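Local atomic coordinates of BtrN (Bacillus circulans, PDB entry 4M7S), a protein that catalyses the radical S-adenosyl-L-methionine-dependent two-electron oxidation of 2-deoxy-scyllo-inosamine to amino-dideoxy-scyllo-inosose in butirosin biosynthesis, using two [4Fe-4S] clusters. Residues L40-L51 / N199-D207; P186-M195 / S229-V240. All blocks are in the same frame, centred on the assembly; numbering follows the deposited sequence. Where two conformers were deposited one is given.

Interaction 1: residues L40-L51 / N199-D207; sequences LYKTLMEQLSSL and NIGEQHISD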
loop_
_atom_site.group_PDB
_atom_site.type_symbol
_atom_site.label_atom_id
_atom_site.label_comp_id
_atom_site.label_asym_id
_atom_site.label_seq_id
_atom_site.Cartn_x
_atom_site.Cartn_y
_atom_site.Cartn_z
ATOM N N LEU A 40 8.719 -5.581 -13.778
ATOM C CA LEU A 40 8.842 -5.592 -12.317
ATOM C C LEU A 40 7.524 -6.015 -11.686
ATOM O O LEU A 40 7.504 -6.761 -10.700
ATOM C CB LEU A 40 9.284 -4.229 -11.772
ATOM C CG LEU A 40 9.522 -4.174 -10.252
ATOM C CD1 LEU A 40 10.660 -5.116 -9.851
ATOM C CD2 LEU A 40 9.810 -2.747 -9.789
ATOM N N TYR A 41 6.417 -5.536 -12.247
ATOM C CA TYR A 41 5.113 -5.936 -11.748
ATOM C C TYR A 41 4.890 -7.427 -11.988
ATOM O O TYR A 41 4.274 -8.105 -11.163
ATOM C CB TYR A 41 3.983 -5.129 -12.386
ATOM C CG TYR A 41 2.641 -5.399 -11.730
ATOM C CD1 TYR A 41 2.273 -4.722 -10.573
ATOM C CD2 TYR A 41 1.763 -6.344 -12.248
ATOM C CE1 TYR A 41 1.064 -4.968 -9.957
ATOM C CE2 TYR A 41 0.535 -6.593 -11.643
ATOM C CZ TYR A 41 0.199 -5.891 -10.501
ATOM O OH TYR A 41 -0.999 -6.126 -9.880
ATOM N N LYS A 42 5.385 -7.943 -13.111
ATOM C CA LYS A 42 5.269 -9.380 -13.344
ATOM C C LYS A 42 6.036 -10.217 -12.314
ATOM O O LYS A 42 5.508 -11.221 -11.829
ATOM C CB LYS A 42 5.672 -9.784 -14.770
ATOM C CG LYS A 42 5.551 -11.290 -15.006
ATOM C CD LYS A 42 5.423 -11.619 -16.491
ATOM C CE LYS A 42 5.450 -13.125 -16.755
ATOM N NZ LYS A 42 6.697 -13.756 -16.278
ATOM N N THR A 43 7.267 -9.836 -11.969
ATOM C CA THR A 43 7.966 -10.647 -10.970
ATOM C C THR A 43 7.289 -10.550 -9.603
ATOM O O THR A 43 7.304 -11.509 -8.850
ATOM C CB THR A 43 9.524 -10.447 -10.872
ATOM O OG1 THR A 43 9.897 -10.047 -9.548
ATOM C CG2 THR A 43 10.046 -9.456 -11.855
ATOM N N LEU A 44 6.676 -9.411 -9.291
ATOM C CA LEU A 44 5.902 -9.317 -8.051
ATOM C C LEU A 44 4.709 -10.277 -8.070
ATOM O O LEU A 44 4.414 -10.939 -7.069
ATOM C CB LEU A 44 5.401 -7.891 -7.809
ATOM C CG LEU A 44 4.558 -7.742 -6.534
ATOM C CD1 LEU A 44 5.364 -8.112 -5.270
ATOM C CD2 LEU A 44 3.997 -6.339 -6.405
HETATM N N MSE A 45 4.012 -10.336 -9.205
HETATM C CA MSE A 45 2.902 -11.278 -9.362
HETATM C C MSE A 45 3.374 -12.723 -9.155
HETATM O O MSE A 45 2.696 -13.520 -8.508
HETATM C CB MSE A 45 2.243 -11.126 -10.748
HETATM C CG MSE A 45 1.428 -9.830 -10.933
HETATM SE SE MSE A 45 -0.001 -9.640 -9.600
HETATM C CE MSE A 45 0.897 -8.392 -8.416
ATOM N N GLU A 46 4.534 -13.052 -9.717
ATOM C CA GLU A 46 5.080 -14.398 -9.621
ATOM C C GLU A 46 5.426 -14.745 -8.187
ATOM O O GLU A 46 5.274 -15.891 -7.764
ATOM C CB GLU A 46 6.335 -14.521 -10.487
ATOM C CG GLU A 46 6.073 -14.427 -11.982
ATOM C CD GLU A 46 7.360 -14.337 -12.774
ATOM O OE1 GLU A 46 8.401 -13.969 -12.175
ATOM O OE2 GLU A 46 7.332 -14.634 -13.989
ATOM N N GLN A 47 5.927 -13.760 -7.450
ATOM C CA GLN A 47 6.306 -13.986 -6.059
ATOM C C GLN A 47 5.065 -14.140 -5.202
ATOM O O GLN A 47 4.996 -15.034 -4.354
ATOM C CB GLN A 47 7.173 -12.837 -5.534
ATOM C CG GLN A 47 8.498 -12.708 -6.273
ATOM C CD GLN A 47 9.287 -11.503 -5.812
ATOM O OE1 GLN A 47 8.979 -10.904 -4.771
ATOM N NE2 GLN A 47 10.297 -11.127 -6.588
ATOM N N LEU A 48 4.081 -13.274 -5.438
ATOM C CA LEU A 48 2.837 -13.327 -4.681
ATOM C C LEU A 48 2.098 -14.609 -5.027
ATOM O O LEU A 48 1.446 -15.227 -4.176
ATOM C CB LEU A 48 1.969 -12.082 -4.940
ATOM C CG LEU A 48 2.442 -10.753 -4.345
ATOM C CD1 LEU A 48 1.433 -9.622 -4.653
ATOM C CD2 LEU A 48 2.663 -10.879 -2.823
ATOM N N SER A 49 2.226 -15.035 -6.280
ATOM C CA SER A 49 1.616 -16.296 -6.694
ATOM C C SER A 49 2.254 -17.496 -6.000
ATOM O O SER A 49 1.563 -18.445 -5.635
ATOM C CB SER A 49 1.690 -16.474 -8.214
ATOM O OG SER A 49 0.889 -17.560 -8.603
ATOM N N SER A 50 3.575 -17.460 -5.839
ATOM C CA SER A 50 4.305 -18.548 -5.188
ATOM C C SER A 50 3.926 -18.667 -3.699
ATOM O O SER A 50 4.213 -19.672 -3.045
ATOM C CB SER A 50 5.807 -18.309 -5.309
ATOM O OG SER A 50 6.209 -17.211 -4.501
ATOM N N LEU A 51 3.285 -17.635 -3.167
ATOM C CA LEU A 51 2.825 -17.637 -1.777
ATOM C C LEU A 51 1.332 -17.967 -1.677
ATOM O O LEU A 51 0.784 -17.996 -0.584
ATOM C CB LEU A 51 3.071 -16.265 -1.139
ATOM C CG LEU A 51 4.513 -15.782 -0.978
ATOM C CD1 LEU A 51 4.554 -14.266 -0.736
ATOM C CD2 LEU A 51 5.215 -16.533 0.163
ATOM N N ASN A 199 14.438 -5.168 -1.982
ATOM C CA ASN A 199 13.891 -4.818 -3.286
ATOM C C ASN A 199 13.481 -6.107 -4.002
ATOM O O ASN A 199 14.277 -7.040 -4.098
ATOM C CB ASN A 199 14.936 -4.033 -4.099
ATOM C CG ASN A 199 14.394 -3.539 -5.434
ATOM O OD1 ASN A 199 14.128 -4.340 -6.341
ATOM N ND2 ASN A 199 14.224 -2.216 -5.562
ATOM N N ILE A 200 12.239 -6.163 -4.477
ATOM C CA ILE A 200 11.695 -7.381 -5.078
ATOM C C ILE A 200 12.274 -7.692 -6.458
ATOM O O ILE A 200 12.081 -8.793 -6.981
ATOM C CB ILE A 200 10.160 -7.334 -5.195
ATOM C CG1 ILE A 200 9.737 -6.160 -6.083
ATOM C CG2 ILE A 200 9.521 -7.248 -3.814
ATOM C CD1 ILE A 200 8.416 -6.355 -6.736
ATOM N N GLY A 201 12.980 -6.728 -7.044
ATOM C CA GLY A 201 13.722 -6.981 -8.265
ATOM C C GLY A 201 14.986 -7.783 -7.984
ATOM O O GLY A 201 15.625 -8.291 -8.906
ATOM N N GLU A 202 15.354 -7.903 -6.709
ATOM C CA GLU A 202 16.615 -8.555 -6.354
ATOM C C GLU A 202 16.419 -9.723 -5.393
ATOM O O GLU A 202 17.340 -10.489 -5.143
ATOM C CB GLU A 202 17.573 -7.556 -5.702
ATOM C CG GLU A 202 17.653 -6.185 -6.350
ATOM C CD GLU A 202 18.333 -5.164 -5.446
ATOM O OE1 GLU A 202 19.010 -5.585 -4.481
ATOM O OE2 GLU A 202 18.185 -3.948 -5.696
ATOM N N GLN A 203 15.223 -9.846 -4.837
ATOM C CA GLN A 203 15.005 -10.793 -3.757
ATOM C C GLN A 203 13.517 -11.061 -3.596
ATOM O O GLN A 203 12.697 -10.181 -3.839
ATOM C CB GLN A 203 15.580 -10.218 -2.457
ATOM C CG GLN A 203 15.525 -11.141 -1.263
ATOM C CD GLN A 203 16.391 -10.644 -0.119
ATOM O OE1 GLN A 203 16.536 -9.435 0.088
ATOM N NE2 GLN A 203 16.986 -11.575 0.618
ATOM N N HIS A 204 13.175 -12.281 -3.198
ATOM C CA HIS A 204 11.781 -12.663 -3.022
ATOM C C HIS A 204 11.143 -11.884 -1.885
ATOM O O HIS A 204 11.740 -11.705 -0.819
ATOM C CB HIS A 204 11.664 -14.166 -2.759
ATOM C CG HIS A 204 10.296 -14.720 -3.016
ATOM N ND1 HIS A 204 9.219 -14.449 -2.206
ATOM C CD2 HIS A 204 9.840 -15.550 -3.990
ATOM C CE1 HIS A 204 8.147 -15.068 -2.676
ATOM N NE2 HIS A 204 8.498 -15.747 -3.752
ATOM N N ILE A 205 9.920 -11.423 -2.107
ATOM C CA ILE A 205 9.270 -10.587 -1.116
ATOM C C ILE A 205 9.019 -11.340 0.183
ATOM O O ILE A 205 8.932 -10.728 1.245
ATOM C CB ILE A 205 7.973 -9.964 -1.639
ATOM C CG1 ILE A 205 7.526 -8.838 -0.692
ATOM C CG2 ILE A 205 6.909 -11.043 -1.845
ATOM C CD1 ILE A 205 6.317 -8.096 -1.146
ATOM N N SER A 206 8.926 -12.668 0.110
ATOM C CA SER A 206 8.751 -13.438 1.327
ATOM C C SER A 206 10.030 -13.411 2.150
ATOM O O SER A 206 9.989 -13.389 3.385
ATOM C CB SER A 206 8.388 -14.887 1.007
ATOM O OG SER A 206 8.266 -15.632 2.203
ATOM N N ASP A 207 11.171 -13.451 1.462
ATOM C CA ASP A 207 12.469 -13.419 2.133
ATOM C C ASP A 207 12.746 -12.041 2.734
ATOM O O ASP A 207 13.403 -11.926 3.764
ATOM C CB ASP A 207 13.584 -13.797 1.158
ATOM C CG ASP A 207 13.512 -15.249 0.727
ATOM O OD1 ASP A 207 13.090 -16.097 1.540
ATOM O OD2 ASP A 207 13.885 -15.539 -0.426
#

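Interaction 2: residues P186-M195 / S229-V240; sequences PCFEDFNQKM and SDLCKNCNNVSV. With SF4 (iron/sulfur cluster), chain B.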
loop_
_atom_site.group_PDB
_atom_site.type_symbol
_atom_site.label_atom_id
_atom_site.label_comp_id
_atom_site.label_asym_id
_atom_site.label_seq_id
_atom_site.Cartn_x
_atom_site.Cartn_y
_atom_site.Cartn_z
ATOM N N PRO A 186 7.941 -0.918 5.267
ATOM C CA PRO A 186 7.109 -1.557 6.287
ATOM C C PRO A 186 5.818 -0.799 6.550
ATOM O O PRO A 186 5.012 -1.267 7.349
ATOM C CB PRO A 186 7.996 -1.483 7.535
ATOM C CG PRO A 186 8.742 -0.214 7.360
ATOM C CD PRO A 186 9.021 -0.117 5.872
ATOM N N CYS A 187 5.620 0.345 5.890
ATOM C CA CYS A 187 4.482 1.207 6.205
ATOM C C CYS A 187 4.153 2.254 5.128
ATOM O O CYS A 187 5.027 2.692 4.380
ATOM C CB CYS A 187 4.740 1.937 7.515
ATOM S SG CYS A 187 3.503 3.179 7.832
ATOM N N PHE A 188 2.888 2.657 5.077
ATOM C CA PHE A 188 2.411 3.612 4.068
ATOM C C PHE A 188 2.892 5.023 4.399
ATOM O O PHE A 188 2.775 5.940 3.583
ATOM C CB PHE A 188 0.880 3.602 4.038
ATOM C CG PHE A 188 0.261 3.724 5.401
ATOM C CD1 PHE A 188 0.127 4.968 6.014
ATOM C CD2 PHE A 188 -0.150 2.591 6.092
ATOM C CE1 PHE A 188 -0.416 5.081 7.287
ATOM C CE2 PHE A 188 -0.701 2.697 7.358
ATOM C CZ PHE A 188 -0.833 3.948 7.959
ATOM N N GLU A 189 3.408 5.195 5.615
ATOM C CA GLU A 189 3.930 6.480 6.076
ATOM C C GLU A 189 5.332 6.768 5.539
ATOM O O GLU A 189 5.745 7.925 5.454
ATOM C CB GLU A 189 3.976 6.514 7.609
ATOM C CG GLU A 189 2.620 6.590 8.299
ATOM C CD GLU A 189 2.045 7.999 8.316
ATOM O OE1 GLU A 189 2.823 8.975 8.377
ATOM O OE2 GLU A 189 0.806 8.130 8.271
ATOM N N ASP A 190 6.061 5.716 5.180
ATOM C CA ASP A 190 7.470 5.845 4.812
ATOM C C ASP A 190 7.685 6.449 3.409
ATOM O O ASP A 190 8.357 5.853 2.563
ATOM C CB ASP A 190 8.151 4.479 4.900
ATOM C CG ASP A 190 9.655 4.593 4.996
ATOM O OD1 ASP A 190 10.159 5.730 5.183
ATOM O OD2 ASP A 190 10.324 3.545 4.893
ATOM N N PHE A 191 7.144 7.641 3.174
ATOM C CA PHE A 191 7.267 8.313 1.880
ATOM C C PHE A 191 8.720 8.576 1.514
ATOM O O PHE A 191 9.092 8.597 0.345
ATOM C CB PHE A 191 6.523 9.654 1.882
ATOM C CG PHE A 191 6.825 10.513 0.679
ATOM C CD1 PHE A 191 6.158 10.305 -0.519
ATOM C CD2 PHE A 191 7.783 11.513 0.744
ATOM C CE1 PHE A 191 6.432 11.093 -1.629
ATOM C CE2 PHE A 191 8.067 12.298 -0.365
ATOM C CZ PHE A 191 7.388 12.085 -1.554
ATOM N N ASN A 192 9.539 8.813 2.529
ATOM C CA ASN A 192 10.952 9.100 2.299
ATOM C C ASN A 192 11.815 7.839 2.257
ATOM O O ASN A 192 13.037 7.923 2.113
ATOM C CB ASN A 192 11.473 10.083 3.346
ATOM C CG ASN A 192 11.046 11.510 3.063
ATOM O OD1 ASN A 192 11.063 11.955 1.915
ATOM N ND2 ASN A 192 10.656 12.232 4.107
ATOM N N GLN A 193 11.166 6.685 2.382
ATOM C CA GLN A 193 11.840 5.385 2.319
ATOM C C GLN A 193 13.024 5.319 3.284
ATOM O O GLN A 193 14.148 5.002 2.892
ATOM C CB GLN A 193 12.274 5.077 0.876
ATOM C CG GLN A 193 11.169 5.347 -0.166
ATOM C CD GLN A 193 11.502 4.794 -1.552
ATOM O OE1 GLN A 193 12.291 3.857 -1.682
ATOM N NE2 GLN A 193 10.897 5.376 -2.594
ATOM N N LYS A 194 12.761 5.648 4.546
ATOM C CA LYS A 194 13.764 5.540 5.593
ATOM C C LYS A 194 14.016 4.079 5.949
ATOM O O LYS A 194 15.084 3.729 6.443
ATOM C CB LYS A 194 13.305 6.290 6.848
ATOM C CG LYS A 194 13.124 7.796 6.673
ATOM C CD LYS A 194 12.242 8.348 7.778
ATOM C CE LYS A 194 12.059 9.848 7.663
ATOM N NZ LYS A 194 11.340 10.372 8.859
HETATM N N MSE A 195 13.018 3.236 5.710
HETATM C CA MSE A 195 13.070 1.846 6.143
HETATM C C MSE A 195 12.918 0.901 4.951
HETATM O O MSE A 195 11.968 0.128 4.887
HETATM C CB MSE A 195 11.956 1.579 7.155
HETATM C CG MSE A 195 12.365 0.733 8.339
HETATM SE SE MSE A 195 13.884 1.486 9.308
HETATM C CE MSE A 195 13.051 3.123 9.956
ATOM N N SER A 229 12.847 4.078 16.382
ATOM C CA SER A 229 12.834 4.144 14.927
ATOM C C SER A 229 12.773 5.583 14.404
ATOM O O SER A 229 11.932 6.368 14.831
ATOM C CB SER A 229 11.618 3.386 14.392
ATOM O OG SER A 229 11.425 3.692 13.030
ATOM N N ASP A 230 13.639 5.921 13.455
ATOM C CA ASP A 230 13.604 7.250 12.851
ATOM C C ASP A 230 12.334 7.463 12.030
ATOM O O ASP A 230 11.929 8.601 11.779
ATOM C CB ASP A 230 14.836 7.481 11.975
ATOM C CG ASP A 230 16.099 7.717 12.791
ATOM O OD1 ASP A 230 15.985 8.007 14.006
ATOM O OD2 ASP A 230 17.202 7.626 12.207
ATOM N N LEU A 231 11.718 6.363 11.605
ATOM C CA LEU A 231 10.445 6.415 10.898
ATOM C C LEU A 231 9.336 6.730 11.895
ATOM O O LEU A 231 8.561 7.663 11.702
ATOM C CB LEU A 231 10.150 5.063 10.241
ATOM C CG LEU A 231 9.379 4.945 8.924
ATOM C CD1 LEU A 231 8.677 3.575 8.833
ATOM C CD2 LEU A 231 8.418 6.117 8.632
ATOM N N CYS A 232 9.276 5.950 12.970
ATOM C CA CYS A 232 8.100 5.950 13.852
ATOM C C CYS A 232 8.103 6.962 14.992
ATOM O O CYS A 232 7.039 7.342 15.482
ATOM C CB CYS A 232 7.888 4.547 14.427
ATOM S SG CYS A 232 7.839 3.289 13.129
ATOM N N LYS A 233 9.282 7.401 15.415
ATOM C CA LYS A 233 9.399 8.204 16.634
ATOM C C LYS A 233 8.603 9.514 16.601
ATOM O O LYS A 233 8.224 10.038 17.641
ATOM C CB LYS A 233 10.871 8.469 16.957
ATOM C CG LYS A 233 11.575 9.356 15.944
ATOM C CD LYS A 233 13.071 9.399 16.211
ATOM C CE LYS A 233 13.733 10.492 15.384
ATOM N NZ LYS A 233 15.209 10.509 15.585
ATOM N N ASN A 234 8.346 10.036 15.406
ATOM C CA ASN A 234 7.568 11.261 15.276
ATOM C C ASN A 234 6.206 11.006 14.650
ATOM O O ASN A 234 5.471 11.946 14.334
ATOM C CB ASN A 234 8.345 12.300 14.472
ATOM C CG ASN A 234 9.587 12.765 15.192
ATOM O OD1 ASN A 234 9.573 12.958 16.407
ATOM N ND2 ASN A 234 10.676 12.934 14.451
ATOM N N CYS A 235 5.868 9.730 14.479
ATOM C CA CYS A 235 4.582 9.381 13.892
ATOM C C CYS A 235 3.415 9.588 14.846
ATOM O O CYS A 235 3.470 9.186 16.013
ATOM C CB CYS A 235 4.552 7.931 13.422
ATOM S SG CYS A 235 2.969 7.578 12.637
ATOM N N ASN A 236 2.340 10.167 14.326
ATOM C CA ASN A 236 1.135 10.398 15.119
ATOM C C ASN A 236 -0.023 9.481 14.719
ATOM O O ASN A 236 -1.192 9.855 14.838
ATOM C CB ASN A 236 0.709 11.861 15.015
ATOM C CG ASN A 236 0.755 12.368 13.593
ATOM O OD1 ASN A 236 0.897 11.581 12.653
ATOM N ND2 ASN A 236 0.642 13.682 13.422
ATOM N N ASN A 237 0.300 8.288 14.236
ATOM C CA ASN A 237 -0.731 7.282 14.047
ATOM C C ASN A 237 -1.170 6.743 15.395
ATOM O O ASN A 237 -0.368 6.158 16.120
ATOM C CB ASN A 237 -0.233 6.123 13.192
ATOM C CG ASN A 237 -1.217 4.964 13.166
ATOM O OD1 ASN A 237 -2.431 5.172 13.168
ATOM N ND2 ASN A 237 -0.697 3.737 13.158
ATOM N N VAL A 238 -2.444 6.933 15.722
ATOM C CA VAL A 238 -2.991 6.416 16.970
ATOM C C VAL A 238 -4.178 5.482 16.740
ATOM O O VAL A 238 -4.620 4.799 17.664
ATOM C CB VAL A 238 -3.426 7.557 17.924
ATOM C CG1 VAL A 238 -2.255 8.473 18.229
ATOM C CG2 VAL A 238 -4.579 8.351 17.322
ATOM N N SER A 239 -4.689 5.453 15.512
ATOM C CA SER A 239 -5.929 4.731 15.226
ATOM C C SER A 239 -5.716 3.523 14.321
ATOM O O SER A 239 -6.489 2.563 14.364
ATOM C CB SER A 239 -6.957 5.668 14.581
ATOM O OG SER A 239 -6.613 5.950 13.233
ATOM N N VAL A 240 -4.670 3.577 13.502
ATOM C CA VAL A 240 -4.427 2.542 12.501
ATOM C C VAL A 240 -3.540 1.411 13.027
ATOM O O VAL A 240 -2.328 1.578 13.162
ATOM C CB VAL A 240 -3.798 3.145 11.228
ATOM C CG1 VAL A 240 -3.651 2.086 10.140
ATOM C CG2 VAL A 240 -4.635 4.317 10.740
HETATM FE FE1 SF4 B . 3.635 5.236 12.201
HETATM FE FE2 SF4 B . 5.741 3.573 12.345
HETATM FE FE3 SF4 B . 4.101 3.521 10.229
HETATM FE FE4 SF4 B . 3.313 2.574 12.587
HETATM S S1 SF4 B . 4.986 1.673 11.283
HETATM S S2 SF4 B . 2.053 3.910 11.207
HETATM S S3 SF4 B . 4.288 4.047 14.048
HETATM S S4 SF4 B . 5.466 5.282 10.796
#

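Interaction 1: residues L40-L51 / N199-D207
Helix 38-50 of the radical SAM fold meets the N-cap of helix 205-209 of the auxiliary cluster domain, with Gln47 and His204 at the centre. The Gln47 amide grips the other backbone at two points. Gln47 OE1 accepts from Ile205 N at 2.9 Å, with the donor well above the carbonyl plane. Gln47 NE2 gives to Ile200 O at 3.0 Å, on a lone pair in the carbonyl plane. These two bonds fix the rotation of the amide. CG of Gln47 lies beside its backbone N (chi1 -63°) and the chain beyond is extended, which carries the amide across to the loop.

The Gln47 chain runs antiparallel to the imidazole of His204, with amide and ring planes 26° apart. CB of Gln47 sits over one face of the His204 ring, 3.9 Å from its centroid, a CH-pi contact. Both ring nitrogens are bonded in the ring plane. His204 ND1 accepts from Ser206 N at 2.9 Å and caps the helix. His204 NE2 gives to Ser50 OG at 2.8 Å, which ties the ring to the end of helix 38-50.

Apolar contacts flank this polar centre. Ile200 CD1 reaches Leu44 CB at 3.5 Å, and Leu40 CD1 lies 4.0 Å from Ile200 CG1. Leu51 CD2 touches Ser206 CB at 3.7 Å.

Underneath, Leu44 and Ile205 both rest on Ile8 of strand 7-10. Leu48 packs on Ile57 of strand 56-58, and Tyr41 stacks with Phe74 of helix 71-81.

Interaction 2: residues P186-M195 / S229-V240
Leu231 packs among Pro186, Asp190 and Met195 beside the auxiliary [4Fe-4S] cluster, which the two loops clasp between them. This is the tight side. CE of selenomethionine Met195 lies 3.5 Å from Leu231 CB; the chain folds back at both outer torsions (chi2 56°, chi3 65°), which brings the methyl to Leu231. Leu231 CD1 meets Pro186 CG at 4.1 Å, while Leu231 CD2 lies 3.8 Å from cluster sulfur S4. The Asp190 side chain lies roughly perpendicular to that of Leu231. The Asp190 carboxylate is held by the backbone N-H groups of Lys194 and Met195, one on each oxygen.

The outer side is looser. The exposed Lys194 stretches out, and its NZ makes a weak 3.5 Å bond to Asp230 O. Elsewhere, Phe188 CZ meets Val240 CG1 at 4.0 Å.

Cys187 SG binds iron FE3 at 2.5 Å, Cys232 SG binds FE2 and Cys235 SG binds FE1. Cys169, outside both loops, belongs to the same pocket. Glu189 N donates to Cys187 SG, and Asn237 N to Cys235 SG. Such N-H bonds to thiolates may tune the cluster potential. The loops are thus joined through the shared cluster as well as by direct apolar contact at Leu231.

Interactions 1 and 2 lie with their centres about 23 Å apart. Their segments adjoin in sequence, since loop 186-195 leads through strand 198-199 into 199-207. Interaction 1 joins helix 38-50 of the radical SAM region to the auxiliary cluster domain. Interaction 2 lies wholly inside that domain. Both are partly buried, with a packed centre and exposed margins. Their chemistry differs with place. Interaction 1 lies away from the annotated sites and relies on amide, imidazole and hydroxyl hydrogen bonds flanked by leucine and isoleucine contacts. Interaction 2 builds a metal site. It has one weak direct hydrogen bond between its loops, and cysteine ligation of a shared cluster bridges them.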